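Local coordinates for maltose/maltodextrin-binding protein (Thermus thermophilus, PDB 2GH9) that binds maltotriose and, as a periplasmic maltose/maltodextrin-binding protein, probably captures such sugars for uptake into the cell, at residues A[154-160]-A[348-353]; A[199-204]-A[355-361]; A[161-167]-A[257-263]. One frame throughout, in Å; residues are numbered along the deposited sequence.

Contact 1: residues A[154-160]-A[348-353]; sequences GDPYFNF and WGNAIS. With GLC (alpha-D-glucopyranose), chain B; GLC (alpha-D-glucopyranose), chain C.
Pro156 lays CB over one face of the Trp348 indole, 3.8 Å from the centroid of the five-membered ring. This CH-pi contact joins helix 156-166 to helix 341-357 beside the sugar pocket of a periplasmic binding protein fold. Trp348 holds CG opposite its backbone N (chi1 -172°), carrying the indole across to the proline. Phe160 CD1 meets the far edge of the indole, 3.7 Å from Trp348 CH2. Pro156 CG rests on Gly349, where a CB would crowd the proline ring. Ile352 CD1 lies 3.6 Å from Pro156 CA, and the isoleucine and Asn159 side chains pass each other in opposite directions. The Asn159 amide is fixed at both ends: ND2 donates to Ile153 O and, from above the carbonyl plane, to Asp155 O, and OD1 is hydrogen-bonded to Tyr151 OH. Asp155 is the helix N-cap, and OD1 accepts a weak capping bond from Phe158 N. Its carboxylate bridges two sugars: Asp155 OD1 accepts from O6 of the chain C glucose and OD2 from O6 of the chain B glucose, each at 2.7 Å. Tyr157 sets one ring face under the chain B glucose, whose C4 sits over the centre. Cutting Tyr157 back to alanine would probably strip away that face and the packing on the chain C glucose. One water bridges the segments: it donates to Gly154 O and Gly349 O and accepts from Ser353 OG at 2.6 Å.

Contact 2: residues A[199-204]-A[355-361]; sequences IKDLRF and AIQRPDS
Lys200 NZ is gripped by three oxygens of the turn after helix 341-357. It donates to Pro359 O at 2.9 Å, to Ser361 OG at 2.9 Å and to Ser361 O at 3.0 Å. The Ser361 carbonyl is met in its plane on a lone pair; at Pro359 the ammonium stands above the carbonyl plane. Lys200 packs CG and CD against Ala355 O, then bends at its third torsion (chi3 74°) to bring NZ into the type I beta turn 358-361. Ser361 OG in turn donates to Ala355 O at 2.8 Å, tying the turn back to the helix. Arg203 crosses Ile356 at about a right angle, and its NH1 donates to Ile356 O at 2.8 Å from above the carbonyl plane. Arg203 NE is bound to Val209 O. Phe204 takes Pro359 CG over the centre of one ring face, a CH-pi contact of 3.9 Å to the centroid. CG of Arg203 lies on the opposite face. Deeper in, Ile199 CG2 touches Ile356 CG2. Arg203 thus meets a carbonyl at the helix end and Lys200 the oxygens of the turn behind it. The two positive charges would probably be stabilised by this cluster of partial negative charge.

Contact 3: residues A[161-167]-A[257-263]; sequences GFFKAFG and GAKNPWG
Ala165 is the residue most covered here. It sits on helix 156-166, under the loop that leads from strand 247-250 to strand 265-273. Its CB presses on Ala258 CB at 3.5 Å, a tight fit. Its carbonyl oxygen accepts from Asn260 N at 2.9 Å, with the donor in the carbonyl plane. This bond pins the loop to the last turn of the helix. Phe166 comes in beside it. With CG opposite the carbonyl carbon (chi1 -75°), its ring receives Ala258 CB over one face, a CH-pi contact of 3.8 Å to the centroid. Helix 189-204 also packs on this ring, through Lys194 and Phe198. A water joins Phe166 O to Lys259 N. At the start of 161-167, Trp262 brings CD1 to 3.4 Å from Gly161 C. A CB on Gly161 would clash with Trp262 NE1, so the indole depends on a glycine there. The Phe162 ring meets the same indole obliquely, planes at 54°. The helix ends in a Schellman motif at Gly167, at whose backbone angles a CB would jam against the preceding carbonyl oxygen. Gly263 O is buried with no hydrogen-bond partner and faces Gly161 CA at 3.1 Å in a CA-H...O contact. With one direct hydrogen bond, the join rests mainly on apolar packing: alanines and glycines let the backbones close in, while Phe166 and Trp262 cover the sides.

Of the parts involved, the chain comes first to 154-160 and the helix 156-166 that begins there. The start of this helix enters contact 1 and its end enters contact 3. Helix 189-204 follows and supplies the first segment of contact 2. Contact 3 closes first, when the loop at 257-263 returns to the helix across 89 intervening residues. Contact 1 closes at helix 341-357 and encloses contact 3. Contact 2 closes last, at the end of that helix, and crosses both others. Ile199 links all three, touching Asn159 and Ile352 of contact 1 and Phe162 and Phe163 of contact 3. Three helices, one loop and the turn after helix 341-357 are tied together; contact 1 holds residues of the sugar pocket.

Contact 1: residues A[154-160]-A[348-353]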
loop_
_atom_site.group_PDB
_atom_site.type_symbol
_atom_site.label_atom_id
_atom_site.label_comp_id
_atom_site.label_asym_id
_atom_site.label_seq_id
_atom_site.Cartn_x
_atom_site.Cartn_y
_atom_site.Cartn_z
ATOM N N GLY A 154 -7.827 -5.487 -11.233
ATOM C CA GLY A 154 -7.001 -4.854 -12.228
ATOM C C GLY A 154 -5.749 -4.196 -11.699
ATOM O O GLY A 154 -4.891 -3.846 -12.472
ATOM N N ASP A 155 -5.636 -4.044 -10.378
ATOM C CA ASP A 155 -4.529 -3.295 -9.764
ATOM C C ASP A 155 -3.208 -4.105 -9.608
ATOM O O ASP A 155 -3.192 -5.164 -8.999
ATOM C CB ASP A 155 -5.026 -2.755 -8.420
ATOM C CG ASP A 155 -4.124 -1.678 -7.827
ATOM O OD1 ASP A 155 -2.950 -1.979 -7.596
ATOM O OD2 ASP A 155 -4.607 -0.551 -7.547
ATOM N N PRO A 156 -2.091 -3.598 -10.141
ATOM C CA PRO A 156 -0.808 -4.348 -10.089
ATOM C C PRO A 156 -0.213 -4.579 -8.670
ATOM O O PRO A 156 0.254 -5.691 -8.339
ATOM C CB PRO A 156 0.138 -3.496 -10.955
ATOM C CG PRO A 156 -0.474 -2.167 -11.039
ATOM C CD PRO A 156 -1.950 -2.295 -10.822
ATOM N N TYR A 157 -0.246 -3.538 -7.845
ATOM C CA TYR A 157 0.051 -3.666 -6.393
ATOM C C TYR A 157 -0.749 -4.781 -5.682
ATOM O O TYR A 157 -0.183 -5.608 -4.978
ATOM C CB TYR A 157 -0.215 -2.321 -5.715
ATOM C CG TYR A 157 -0.079 -2.289 -4.208
ATOM C CD1 TYR A 157 1.123 -1.982 -3.626
ATOM C CD2 TYR A 157 -1.186 -2.518 -3.379
ATOM C CE1 TYR A 157 1.262 -1.910 -2.261
ATOM C CE2 TYR A 157 -1.068 -2.475 -2.019
ATOM C CZ TYR A 157 0.173 -2.153 -1.449
ATOM O OH TYR A 157 0.352 -2.087 -0.084
ATOM N N PHE A 158 -2.064 -4.815 -5.863
ATOM C CA PHE A 158 -2.898 -5.838 -5.192
ATOM C C PHE A 158 -2.545 -7.264 -5.629
ATOM O O PHE A 158 -2.595 -8.216 -4.836
ATOM C CB PHE A 158 -4.380 -5.555 -5.461
ATOM C CG PHE A 158 -4.972 -4.527 -4.557
ATOM C CD1 PHE A 158 -5.806 -4.909 -3.517
ATOM C CD2 PHE A 158 -4.708 -3.189 -4.740
ATOM C CE1 PHE A 158 -6.355 -3.968 -2.688
ATOM C CE2 PHE A 158 -5.246 -2.246 -3.896
ATOM C CZ PHE A 158 -6.090 -2.636 -2.885
ATOM N N ASN A 159 -2.158 -7.392 -6.896
ATOM C CA ASN A 159 -1.798 -8.672 -7.503
ATOM C C ASN A 159 -0.350 -9.120 -7.332
ATOM O O ASN A 159 -0.039 -10.264 -7.652
ATOM C CB ASN A 159 -2.123 -8.641 -9.002
ATOM C CG ASN A 159 -3.583 -8.796 -9.263
ATOM O OD1 ASN A 159 -4.153 -9.837 -8.958
ATOM N ND2 ASN A 159 -4.213 -7.758 -9.780
ATOM N N PHE A 160 0.538 -8.246 -6.843
ATOM C CA PHE A 160 1.935 -8.624 -6.708
ATOM C C PHE A 160 2.127 -9.954 -5.972
ATOM O O PHE A 160 2.962 -10.755 -6.371
ATOM C CB PHE A 160 2.808 -7.541 -6.064
ATOM C CG PHE A 160 4.197 -8.032 -5.763
ATOM C CD1 PHE A 160 5.083 -8.303 -6.801
ATOM C CD2 PHE A 160 4.595 -8.301 -4.460
ATOM C CE1 PHE A 160 6.348 -8.782 -6.537
ATOM C CE2 PHE A 160 5.861 -8.806 -4.201
ATOM C CZ PHE A 160 6.736 -9.045 -5.246
ATOM N N TRP A 348 2.288 -2.451 -16.129
ATOM C CA TRP A 348 2.010 -3.650 -15.325
ATOM C C TRP A 348 0.523 -3.834 -15.130
ATOM O O TRP A 348 0.004 -4.932 -15.333
ATOM C CB TRP A 348 2.734 -3.567 -13.973
ATOM C CG TRP A 348 2.711 -4.802 -13.113
ATOM C CD1 TRP A 348 2.196 -6.039 -13.417
ATOM C CD2 TRP A 348 3.278 -4.921 -11.809
ATOM N NE1 TRP A 348 2.407 -6.912 -12.377
ATOM C CE2 TRP A 348 3.080 -6.257 -11.382
ATOM C CE3 TRP A 348 3.944 -4.031 -10.961
ATOM C CZ2 TRP A 348 3.500 -6.705 -10.142
ATOM C CZ3 TRP A 348 4.373 -4.484 -9.746
ATOM C CH2 TRP A 348 4.147 -5.803 -9.337
ATOM N N GLY A 349 -0.153 -2.757 -14.743
ATOM C CA GLY A 349 -1.592 -2.739 -14.560
ATOM C C GLY A 349 -2.363 -2.806 -15.874
ATOM O O GLY A 349 -3.467 -3.352 -15.931
ATOM N N ASN A 350 -1.782 -2.239 -16.926
ATOM C CA ASN A 350 -2.361 -2.356 -18.263
ATOM C C ASN A 350 -2.359 -3.820 -18.709
ATOM O O ASN A 350 -3.330 -4.298 -19.278
ATOM C CB ASN A 350 -1.614 -1.456 -19.259
ATOM C CG ASN A 350 -1.888 0.046 -19.033
ATOM O OD1 ASN A 350 -2.808 0.436 -18.295
ATOM N ND2 ASN A 350 -1.083 0.894 -19.689
ATOM N N ALA A 351 -1.275 -4.530 -18.425
ATOM C CA ALA A 351 -1.172 -5.950 -18.762
ATOM C C ALA A 351 -2.284 -6.762 -18.091
ATOM O O ALA A 351 -2.911 -7.617 -18.727
ATOM C CB ALA A 351 0.184 -6.479 -18.363
ATOM N N ILE A 352 -2.526 -6.495 -16.802
ATOM C CA ILE A 352 -3.519 -7.245 -16.026
ATOM C C ILE A 352 -4.916 -6.995 -16.554
ATOM O O ILE A 352 -5.710 -7.933 -16.745
ATOM C CB ILE A 352 -3.437 -6.917 -14.492
ATOM C CG1 ILE A 352 -2.087 -7.382 -13.934
ATOM C CG2 ILE A 352 -4.661 -7.533 -13.723
ATOM C CD1 ILE A 352 -1.663 -6.752 -12.585
ATOM N N SER A 353 -5.231 -5.722 -16.776
ATOM C CA SER A 353 -6.525 -5.349 -17.329
ATOM C C SER A 353 -6.770 -5.992 -18.715
ATOM O O SER A 353 -7.875 -6.435 -18.993
ATOM C CB SER A 353 -6.656 -3.819 -17.397
ATOM O OG SER A 353 -6.844 -3.296 -16.091
HETATM C C1 GLC B . -3.146 1.503 -1.103
HETATM C C2 GLC B . -1.693 1.518 -0.667
HETATM C C3 GLC B . -0.824 2.103 -1.803
HETATM C C4 GLC B . -1.059 1.423 -3.143
HETATM C C5 GLC B . -2.553 1.373 -3.452
HETATM C C6 GLC B . -2.823 0.548 -4.717
HETATM O O2 GLC B . -1.546 2.337 0.497
HETATM O O3 GLC B . 0.542 2.034 -1.454
HETATM O O4 GLC B . -0.358 2.133 -4.183
HETATM O O5 GLC B . -3.284 0.799 -2.344
HETATM O O6 GLC B . -4.022 0.955 -5.381
HETATM C C1 GLC C . 0.709 1.386 -4.758
HETATM C C2 GLC C . 1.857 2.365 -4.920
HETATM C C3 GLC C . 1.506 3.428 -5.949
HETATM C C4 GLC C . 1.077 2.750 -7.244
HETATM C C5 GLC C . -0.060 1.740 -7.025
HETATM C C6 GLC C . -0.426 0.946 -8.288
HETATM O O2 GLC C . 2.171 2.982 -3.657
HETATM O O3 GLC C . 2.633 4.267 -6.183
HETATM O O4 GLC C . 0.680 3.771 -8.157
HETATM O O5 GLC C . 0.328 0.800 -6.020
HETATM O O6 GLC C . -1.744 0.406 -8.136
HETATM O O HOH W 1 -5.342 -2.184 -14.325
#

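Contact 2: residues A[199-204]-A[355-361]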
loop_
_atom_site.group_PDB
_atom_site.type_symbol
_atom_site.label_atom_id
_atom_site.label_comp_id
_atom_site.label_asym_id
_atom_site.label_seq_id
_atom_site.Cartn_x
_atom_site.Cartn_y
_atom_site.Cartn_z
ATOM N N ILE A 199 -4.826 -14.973 -12.455
ATOM C CA ILE A 199 -5.709 -13.819 -12.318
ATOM C C ILE A 199 -6.888 -13.936 -13.294
ATOM O O ILE A 199 -8.030 -13.758 -12.888
ATOM C CB ILE A 199 -4.979 -12.459 -12.440
ATOM C CG1 ILE A 199 -3.956 -12.296 -11.308
ATOM C CG2 ILE A 199 -6.005 -11.303 -12.416
ATOM C CD1 ILE A 199 -2.809 -11.322 -11.597
ATOM N N LYS A 200 -6.628 -14.284 -14.549
ATOM C CA LYS A 200 -7.741 -14.604 -15.478
ATOM C C LYS A 200 -8.701 -15.650 -14.921
ATOM O O LYS A 200 -9.924 -15.472 -14.962
ATOM C CB LYS A 200 -7.226 -15.073 -16.832
ATOM C CG LYS A 200 -6.777 -13.963 -17.705
ATOM C CD LYS A 200 -6.178 -14.473 -19.038
ATOM C CE LYS A 200 -7.237 -14.998 -20.015
ATOM N NZ LYS A 200 -6.552 -15.471 -21.271
ATOM N N ASP A 201 -8.132 -16.722 -14.372
ATOM C CA ASP A 201 -8.912 -17.838 -13.851
ATOM C C ASP A 201 -9.822 -17.411 -12.727
ATOM O O ASP A 201 -10.866 -18.013 -12.534
ATOM C CB ASP A 201 -8.011 -18.989 -13.362
ATOM C CG ASP A 201 -7.268 -19.698 -14.487
ATOM O OD1 ASP A 201 -7.573 -19.474 -15.680
ATOM O OD2 ASP A 201 -6.354 -20.496 -14.171
ATOM N N LEU A 202 -9.410 -16.400 -11.955
ATOM C CA LEU A 202 -10.239 -15.856 -10.875
ATOM C C LEU A 202 -11.581 -15.352 -11.434
ATOM O O LEU A 202 -12.575 -15.301 -10.728
ATOM C CB LEU A 202 -9.494 -14.722 -10.112
ATOM C CG LEU A 202 -8.370 -15.134 -9.131
ATOM C CD1 LEU A 202 -7.661 -13.929 -8.502
ATOM C CD2 LEU A 202 -8.910 -16.021 -8.023
ATOM N N ARG A 203 -11.589 -14.970 -12.702
ATOM C CA ARG A 203 -12.832 -14.553 -13.352
ATOM C C ARG A 203 -13.428 -15.684 -14.185
ATOM O O ARG A 203 -14.549 -16.062 -13.963
ATOM C CB ARG A 203 -12.596 -13.332 -14.227
ATOM C CG ARG A 203 -13.846 -12.798 -14.932
ATOM C CD ARG A 203 -13.542 -11.447 -15.556
ATOM N NE ARG A 203 -13.455 -10.411 -14.523
ATOM C CZ ARG A 203 -12.914 -9.205 -14.684
ATOM N NH1 ARG A 203 -12.385 -8.848 -15.841
ATOM N NH2 ARG A 203 -12.895 -8.352 -13.669
ATOM N N PHE A 204 -12.661 -16.229 -15.121
ATOM C CA PHE A 204 -13.238 -17.092 -16.163
ATOM C C PHE A 204 -13.328 -18.587 -15.829
ATOM O O PHE A 204 -14.028 -19.346 -16.527
ATOM C CB PHE A 204 -12.456 -16.912 -17.452
ATOM C CG PHE A 204 -12.411 -15.494 -17.936
ATOM C CD1 PHE A 204 -13.593 -14.786 -18.161
ATOM C CD2 PHE A 204 -11.190 -14.853 -18.156
ATOM C CE1 PHE A 204 -13.552 -13.461 -18.611
ATOM C CE2 PHE A 204 -11.148 -13.535 -18.596
ATOM C CZ PHE A 204 -12.331 -12.844 -18.827
ATOM N N ALA A 355 -5.346 -8.835 -19.775
ATOM C CA ALA A 355 -5.477 -10.264 -19.516
ATOM C C ALA A 355 -6.913 -10.623 -19.128
ATOM O O ALA A 355 -7.495 -11.558 -19.691
ATOM C CB ALA A 355 -4.478 -10.716 -18.440
ATOM N N ILE A 356 -7.499 -9.851 -18.216
ATOM C CA ILE A 356 -8.815 -10.164 -17.642
ATOM C C ILE A 356 -10.000 -9.640 -18.457
ATOM O O ILE A 356 -11.141 -9.924 -18.138
ATOM C CB ILE A 356 -8.937 -9.677 -16.151
ATOM C CG1 ILE A 356 -8.982 -8.140 -16.040
ATOM C CG2 ILE A 356 -7.786 -10.245 -15.339
ATOM C CD1 ILE A 356 -9.126 -7.586 -14.610
ATOM N N GLN A 357 -9.723 -8.884 -19.507
ATOM C CA GLN A 357 -10.777 -8.310 -20.336
ATOM C C GLN A 357 -11.492 -9.401 -21.144
ATOM O O GLN A 357 -12.720 -9.374 -21.255
ATOM C CB GLN A 357 -10.182 -7.228 -21.237
ATOM C CG GLN A 357 -10.907 -6.939 -22.542
ATOM C CD GLN A 357 -10.116 -5.967 -23.394
ATOM O OE1 GLN A 357 -9.470 -6.355 -24.388
ATOM N NE2 GLN A 357 -10.121 -4.697 -22.987
ATOM N N ARG A 358 -10.726 -10.354 -21.680
ATOM C CA ARG A 358 -11.300 -11.464 -22.447
ATOM C C ARG A 358 -10.619 -12.811 -22.129
ATOM O O ARG A 358 -9.418 -12.849 -21.838
ATOM C CB ARG A 358 -11.213 -11.163 -23.947
ATOM C CG ARG A 358 -9.795 -11.160 -24.517
ATOM C CD ARG A 358 -9.743 -10.520 -25.911
ATOM N NE ARG A 358 -10.354 -11.390 -26.924
ATOM C CZ ARG A 358 -9.703 -12.289 -27.667
ATOM N NH1 ARG A 358 -8.384 -12.466 -27.545
ATOM N NH2 ARG A 358 -10.379 -13.025 -28.555
ATOM N N PRO A 359 -11.393 -13.924 -22.173
ATOM C CA PRO A 359 -10.860 -15.299 -22.055
ATOM C C PRO A 359 -9.738 -15.653 -23.045
ATOM O O PRO A 359 -8.832 -16.425 -22.703
ATOM C CB PRO A 359 -12.083 -16.171 -22.341
ATOM C CG PRO A 359 -13.249 -15.334 -21.972
ATOM C CD PRO A 359 -12.865 -13.925 -22.304
ATOM N N ASP A 360 -9.797 -15.083 -24.249
ATOM C CA ASP A 360 -8.883 -15.434 -25.342
ATOM C C ASP A 360 -7.605 -14.579 -25.362
ATOM O O ASP A 360 -6.868 -14.572 -26.354
ATOM C CB ASP A 360 -9.604 -15.273 -26.683
ATOM C CG ASP A 360 -10.480 -16.474 -27.058
ATOM O OD1 ASP A 360 -11.264 -16.995 -26.205
ATOM O OD2 ASP A 360 -10.412 -16.864 -28.255
ATOM N N SER A 361 -7.330 -13.858 -24.278
ATOM C CA SER A 361 -6.197 -12.944 -24.258
ATOM C C SER A 361 -4.875 -13.704 -24.275
ATOM O O SER A 361 -4.663 -14.634 -23.493
ATOM C CB SER A 361 -6.280 -12.010 -23.039
ATOM O OG SER A 361 -6.083 -12.715 -21.831
#

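Contact 3: residues A[161-167]-A[257-263]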
loop_
_atom_site.group_PDB
_atom_site.type_symbol
_atom_site.label_atom_id
_atom_site.label_comp_id
_atom_site.label_asym_id
_atom_site.label_seq_id
_atom_site.Cartn_x
_atom_site.Cartn_y
_atom_site.Cartn_z
ATOM N N GLY A 161 1.349 -10.210 -4.919
ATOM C CA GLY A 161 1.501 -11.437 -4.151
ATOM C C GLY A 161 1.392 -12.709 -4.968
ATOM O O GLY A 161 2.077 -13.692 -4.697
ATOM N N PHE A 162 0.535 -12.681 -5.970
ATOM C CA PHE A 162 0.439 -13.782 -6.931
ATOM C C PHE A 162 1.696 -13.838 -7.827
ATOM O O PHE A 162 2.193 -14.912 -8.141
ATOM C CB PHE A 162 -0.825 -13.638 -7.784
ATOM C CG PHE A 162 -2.077 -13.483 -6.985
ATOM C CD1 PHE A 162 -2.295 -14.254 -5.855
ATOM C CD2 PHE A 162 -3.064 -12.576 -7.383
ATOM C CE1 PHE A 162 -3.454 -14.112 -5.099
ATOM C CE2 PHE A 162 -4.220 -12.435 -6.654
ATOM C CZ PHE A 162 -4.419 -13.196 -5.494
ATOM N N PHE A 163 2.225 -12.686 -8.207
ATOM C CA PHE A 163 3.475 -12.653 -8.970
ATOM C C PHE A 163 4.657 -13.230 -8.159
ATOM O O PHE A 163 5.470 -13.991 -8.692
ATOM C CB PHE A 163 3.779 -11.239 -9.505
ATOM C CG PHE A 163 3.017 -10.878 -10.765
ATOM C CD1 PHE A 163 3.666 -10.813 -12.002
ATOM C CD2 PHE A 163 1.668 -10.559 -10.707
ATOM C CE1 PHE A 163 2.973 -10.451 -13.165
ATOM C CE2 PHE A 163 0.961 -10.202 -11.869
ATOM C CZ PHE A 163 1.637 -10.142 -13.103
ATOM N N LYS A 164 4.709 -12.893 -6.872
ATOM C CA LYS A 164 5.683 -13.450 -5.928
ATOM C C LYS A 164 5.533 -14.972 -5.755
ATOM O O LYS A 164 6.518 -15.714 -5.878
ATOM C CB LYS A 164 5.589 -12.728 -4.573
ATOM C CG LYS A 164 6.650 -13.159 -3.558
ATOM C CD LYS A 164 6.834 -12.122 -2.459
ATOM C CE LYS A 164 8.011 -12.466 -1.568
ATOM N NZ LYS A 164 9.268 -12.430 -2.328
ATOM N N ALA A 165 4.314 -15.442 -5.519
ATOM C CA ALA A 165 4.062 -16.876 -5.450
ATOM C C ALA A 165 4.637 -17.616 -6.691
ATOM O O ALA A 165 5.335 -18.624 -6.562
ATOM C CB ALA A 165 2.567 -17.159 -5.296
ATOM N N PHE A 166 4.366 -17.092 -7.884
ATOM C CA PHE A 166 4.788 -17.745 -9.128
ATOM C C PHE A 166 6.264 -17.542 -9.495
ATOM O O PHE A 166 6.750 -18.169 -10.437
ATOM C CB PHE A 166 3.886 -17.334 -10.295
ATOM C CG PHE A 166 2.534 -17.986 -10.269
ATOM C CD1 PHE A 166 2.398 -19.346 -10.570
ATOM C CD2 PHE A 166 1.405 -17.259 -9.968
ATOM C CE1 PHE A 166 1.169 -19.954 -10.553
ATOM C CE2 PHE A 166 0.167 -17.862 -9.966
ATOM C CZ PHE A 166 0.055 -19.230 -10.252
ATOM N N GLY A 167 6.983 -16.694 -8.756
ATOM C CA GLY A 167 8.455 -16.721 -8.771
ATOM C C GLY A 167 9.202 -15.403 -8.796
ATOM O O GLY A 167 10.418 -15.409 -8.925
ATOM N N GLY A 257 -0.446 -24.067 -8.518
ATOM C CA GLY A 257 0.634 -24.042 -9.513
ATOM C C GLY A 257 1.853 -23.185 -9.165
ATOM O O GLY A 257 2.899 -23.310 -9.814
ATOM N N ALA A 258 1.713 -22.305 -8.171
ATOM C CA ALA A 258 2.801 -21.433 -7.720
ATOM C C ALA A 258 3.813 -22.213 -6.884
ATOM O O ALA A 258 3.451 -22.928 -5.958
ATOM C CB ALA A 258 2.252 -20.234 -6.933
ATOM N N LYS A 259 5.079 -22.077 -7.247
ATOM C CA LYS A 259 6.184 -22.757 -6.559
ATOM C C LYS A 259 6.570 -22.153 -5.207
ATOM O O LYS A 259 7.201 -22.827 -4.390
ATOM C CB LYS A 259 7.423 -22.780 -7.460
ATOM C CG LYS A 259 7.980 -21.405 -7.832
ATOM C CD LYS A 259 9.108 -21.522 -8.807
ATOM C CE LYS A 259 9.839 -20.196 -8.945
ATOM N NZ LYS A 259 10.848 -20.199 -10.061
ATOM N N ASN A 260 6.198 -20.886 -4.988
ATOM C CA ASN A 260 6.504 -20.171 -3.751
ATOM C C ASN A 260 5.253 -19.696 -3.028
ATOM O O ASN A 260 4.198 -19.526 -3.661
ATOM C CB ASN A 260 7.431 -18.998 -4.054
ATOM C CG ASN A 260 8.784 -19.455 -4.548
ATOM O OD1 ASN A 260 9.204 -20.579 -4.261
ATOM N ND2 ASN A 260 9.466 -18.605 -5.284
ATOM N N PRO A 261 5.350 -19.489 -1.697
ATOM C CA PRO A 261 4.183 -18.933 -1.025
ATOM C C PRO A 261 3.740 -17.540 -1.513
ATOM O O PRO A 261 4.548 -16.750 -2.012
ATOM C CB PRO A 261 4.600 -18.922 0.459
ATOM C CG PRO A 261 5.652 -19.993 0.546
ATOM C CD PRO A 261 6.426 -19.807 -0.730
ATOM N N TRP A 262 2.444 -17.273 -1.413
ATOM C CA TRP A 262 1.941 -15.924 -1.559
ATOM C C TRP A 262 2.710 -14.974 -0.609
ATOM O O TRP A 262 2.935 -15.301 0.549
ATOM C CB TRP A 262 0.454 -15.861 -1.269
ATOM C CG TRP A 262 -0.109 -14.454 -1.282
ATOM C CD1 TRP A 262 -0.581 -13.774 -2.368
ATOM C CD2 TRP A 262 -0.321 -13.588 -0.151
ATOM N NE1 TRP A 262 -1.026 -12.539 -1.999
ATOM C CE2 TRP A 262 -0.871 -12.387 -0.648
ATOM C CE3 TRP A 262 -0.058 -13.694 1.225
ATOM C CZ2 TRP A 262 -1.203 -11.312 0.186
ATOM C CZ3 TRP A 262 -0.368 -12.602 2.059
ATOM C CH2 TRP A 262 -0.947 -11.444 1.537
ATOM N N GLY A 263 3.091 -13.805 -1.113
ATOM C CA GLY A 263 3.678 -12.752 -0.281
ATOM C C GLY A 263 3.436 -11.386 -0.899
ATOM O O GLY A 263 3.812 -11.153 -2.056
HETATM O O HOH W 2 5.451 -21.162 -10.091
#